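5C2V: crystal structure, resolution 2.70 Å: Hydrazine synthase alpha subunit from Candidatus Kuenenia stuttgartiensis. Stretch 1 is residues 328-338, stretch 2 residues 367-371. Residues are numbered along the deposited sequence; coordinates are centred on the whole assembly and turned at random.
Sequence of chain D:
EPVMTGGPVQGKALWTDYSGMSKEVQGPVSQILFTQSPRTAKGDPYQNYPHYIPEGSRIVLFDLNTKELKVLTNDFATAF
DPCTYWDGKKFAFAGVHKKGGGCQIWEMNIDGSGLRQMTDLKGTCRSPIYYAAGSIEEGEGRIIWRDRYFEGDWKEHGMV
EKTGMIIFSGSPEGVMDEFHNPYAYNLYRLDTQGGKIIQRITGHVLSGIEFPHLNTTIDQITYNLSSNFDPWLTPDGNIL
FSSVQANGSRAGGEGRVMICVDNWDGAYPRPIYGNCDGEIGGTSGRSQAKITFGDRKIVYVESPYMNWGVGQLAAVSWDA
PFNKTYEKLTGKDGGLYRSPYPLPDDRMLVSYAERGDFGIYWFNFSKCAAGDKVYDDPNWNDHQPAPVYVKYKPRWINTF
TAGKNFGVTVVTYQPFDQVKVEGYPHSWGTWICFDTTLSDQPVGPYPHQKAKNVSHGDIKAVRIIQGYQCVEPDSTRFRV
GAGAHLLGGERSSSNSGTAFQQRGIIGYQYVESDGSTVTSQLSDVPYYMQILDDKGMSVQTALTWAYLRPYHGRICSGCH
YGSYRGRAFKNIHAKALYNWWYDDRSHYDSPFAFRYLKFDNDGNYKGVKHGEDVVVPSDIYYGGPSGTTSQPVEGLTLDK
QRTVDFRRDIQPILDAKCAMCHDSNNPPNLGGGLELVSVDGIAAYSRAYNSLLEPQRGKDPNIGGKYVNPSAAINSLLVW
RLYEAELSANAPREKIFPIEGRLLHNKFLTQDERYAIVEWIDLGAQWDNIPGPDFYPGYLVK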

# COMPACT_ATOMS: atom_id res chain seq x y z
N LYS D 328 17.48 4.00 -9.81
CA LYS D 328 16.75 4.61 -10.91
C LYS D 328 17.72 5.18 -11.94
O LYS D 328 18.49 6.10 -11.63
CB LYS D 328 15.82 5.71 -10.40
CG LYS D 328 14.40 5.63 -10.92
CD LYS D 328 13.67 4.43 -10.35
CE LYS D 328 12.20 4.45 -10.72
NZ LYS D 328 11.46 3.34 -10.07
N LEU D 329 17.71 4.63 -13.15
CA LEU D 329 18.65 5.03 -14.18
C LEU D 329 18.24 6.29 -14.95
O LEU D 329 19.09 6.96 -15.54
CB LEU D 329 18.86 3.88 -15.17
CG LEU D 329 19.41 2.58 -14.56
CD1 LEU D 329 19.58 1.52 -15.64
CD2 LEU D 329 20.72 2.84 -13.84
N THR D 330 16.95 6.61 -14.94
CA THR D 330 16.42 7.68 -15.79
C THR D 330 15.33 8.50 -15.10
O THR D 330 15.10 8.37 -13.90
CB THR D 330 15.83 7.13 -17.11
OG1 THR D 330 14.80 6.18 -16.81
CG2 THR D 330 16.91 6.47 -17.96
N GLY D 331 14.66 9.35 -15.88
CA GLY D 331 13.47 10.04 -15.42
C GLY D 331 13.57 11.53 -15.17
O GLY D 331 12.55 12.19 -14.97
N LYS D 332 14.78 12.07 -15.19
CA LYS D 332 14.97 13.48 -14.88
C LYS D 332 14.80 14.39 -16.10
O LYS D 332 14.76 15.61 -15.96
CB LYS D 332 16.34 13.69 -14.23
CG LYS D 332 16.33 13.47 -12.73
CD LYS D 332 17.66 12.93 -12.22
CE LYS D 332 17.44 11.88 -11.15
NZ LYS D 332 18.16 10.61 -11.45
N ASP D 333 14.72 13.80 -17.29
CA ASP D 333 14.43 14.56 -18.50
C ASP D 333 12.96 14.50 -18.91
O ASP D 333 12.54 15.19 -19.84
CB ASP D 333 15.31 14.08 -19.65
CG ASP D 333 15.26 12.57 -19.83
OD1 ASP D 333 14.16 12.02 -20.01
OD2 ASP D 333 16.34 11.94 -19.79
N GLY D 334 12.17 13.68 -18.22
CA GLY D 334 10.77 13.51 -18.55
C GLY D 334 10.49 12.70 -19.81
O GLY D 334 9.34 12.57 -20.23
N GLY D 335 11.55 12.15 -20.42
CA GLY D 335 11.40 11.37 -21.63
C GLY D 335 11.02 9.93 -21.38
O GLY D 335 11.03 9.47 -20.24
N LEU D 336 10.67 9.21 -22.44
CA LEU D 336 10.28 7.81 -22.33
C LEU D 336 11.34 6.88 -22.92
O LEU D 336 11.83 7.09 -24.04
CB LEU D 336 8.93 7.57 -23.02
CG LEU D 336 7.71 8.20 -22.36
CD1 LEU D 336 6.44 7.82 -23.11
CD2 LEU D 336 7.61 7.80 -20.89
N TYR D 337 11.68 5.83 -22.17
CA TYR D 337 12.70 4.87 -22.58
C TYR D 337 12.10 3.50 -22.85
O TYR D 337 11.11 3.10 -22.24
CB TYR D 337 13.78 4.75 -21.50
CG TYR D 337 14.66 5.98 -21.35
CD1 TYR D 337 14.21 7.09 -20.66
CD2 TYR D 337 15.94 6.01 -21.88
CE1 TYR D 337 15.01 8.21 -20.51
CE2 TYR D 337 16.74 7.12 -21.74
CZ TYR D 337 16.28 8.22 -21.06
OH TYR D 337 17.08 9.33 -20.91
N ARG D 338 12.72 2.77 -23.78
CA ARG D 338 12.32 1.41 -24.09
C ARG D 338 13.47 0.64 -24.74
O ARG D 338 14.40 1.24 -25.29
CB ARG D 338 11.09 1.39 -25.00
CG ARG D 338 11.37 1.88 -26.41
CD ARG D 338 10.10 2.15 -27.20
NE ARG D 338 9.29 0.95 -27.41
CZ ARG D 338 8.21 0.91 -28.18
NH1 ARG D 338 7.80 2.00 -28.81
NH2 ARG D 338 7.53 -0.22 -28.31
N LYS D 367 25.31 10.78 -16.90
CA LYS D 367 24.21 11.75 -16.94
C LYS D 367 22.87 11.16 -16.50
O LYS D 367 21.88 11.89 -16.40
CB LYS D 367 24.08 12.33 -18.34
CG LYS D 367 25.26 13.18 -18.77
CD LYS D 367 25.49 14.32 -17.80
CE LYS D 367 26.52 15.30 -18.34
NZ LYS D 367 26.11 15.86 -19.66
N CYS D 368 22.84 9.86 -16.24
CA CYS D 368 21.60 9.14 -15.93
C CYS D 368 20.51 9.41 -16.97
O CYS D 368 19.33 9.52 -16.63
CB CYS D 368 21.09 9.52 -14.54
SG CYS D 368 22.19 9.05 -13.18
N ALA D 369 20.91 9.52 -18.24
CA ALA D 369 19.98 9.81 -19.32
C ALA D 369 20.56 9.42 -20.68
O ALA D 369 21.67 8.90 -20.76
CB ALA D 369 19.60 11.28 -19.31
N ALA D 370 19.80 9.70 -21.74
CA ALA D 370 20.22 9.35 -23.09
C ALA D 370 21.34 10.25 -23.59
O ALA D 370 21.37 11.45 -23.31
CB ALA D 370 19.03 9.42 -24.04
N GLY D 371 22.27 9.66 -24.34
CA GLY D 371 23.40 10.38 -24.90
C GLY D 371 23.24 10.72 -26.37
O GLY D 371 22.14 11.00 -26.85

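Small contacts between segments distant in sequence often depend on one polar side chain, positioned by its own segment, reaching a backbone group of the other; this pair, burying 262 Å² in all, is an example. Near the start of stretch 1, Leu329 O lies 2.8 Å from Cys368 O. Both are acceptors, so this approach cannot be a hydrogen bond. Beside it, Thr330 CA directs its hydrogen almost straight at Cys368 O, 3.5 Å away, a CA-H...O contact that gives this carbonyl a modest partner. Gly331 has backbone angles that would jam a CB against the preceding carbonyl, which calls for glycine. The CA-to-CB bond of Lys332 points toward stretch 2, but the contact is slight, with Lys332 NZ 4.4 Å from Cys368 CB.

Asp333 is the organiser. Its OD1 accepts a hydrogen bond from Gly335 N (2.6 Å), bracing the turn through Gly334, whose positive phi favours glycine; a CB on Gly335 would clash with that same OD1. Its OD2 accepts from Tyr337 OH (2.9 Å) and also touches Ala369 CB at 3.4 Å.

Tyr337, buried and with its CA-to-CB bond toward stretch 2, completes the chain of hydrogen bonds: its OH, donating to Asp333, accepts a weak hydrogen bond from Ala370 N (2.9 Å, 129°). The small side chains of Ala369 and Ala370 lie close beside this hydroxyl, and Tyr337 CE2 packs 4.0 Å from Ala370 CB.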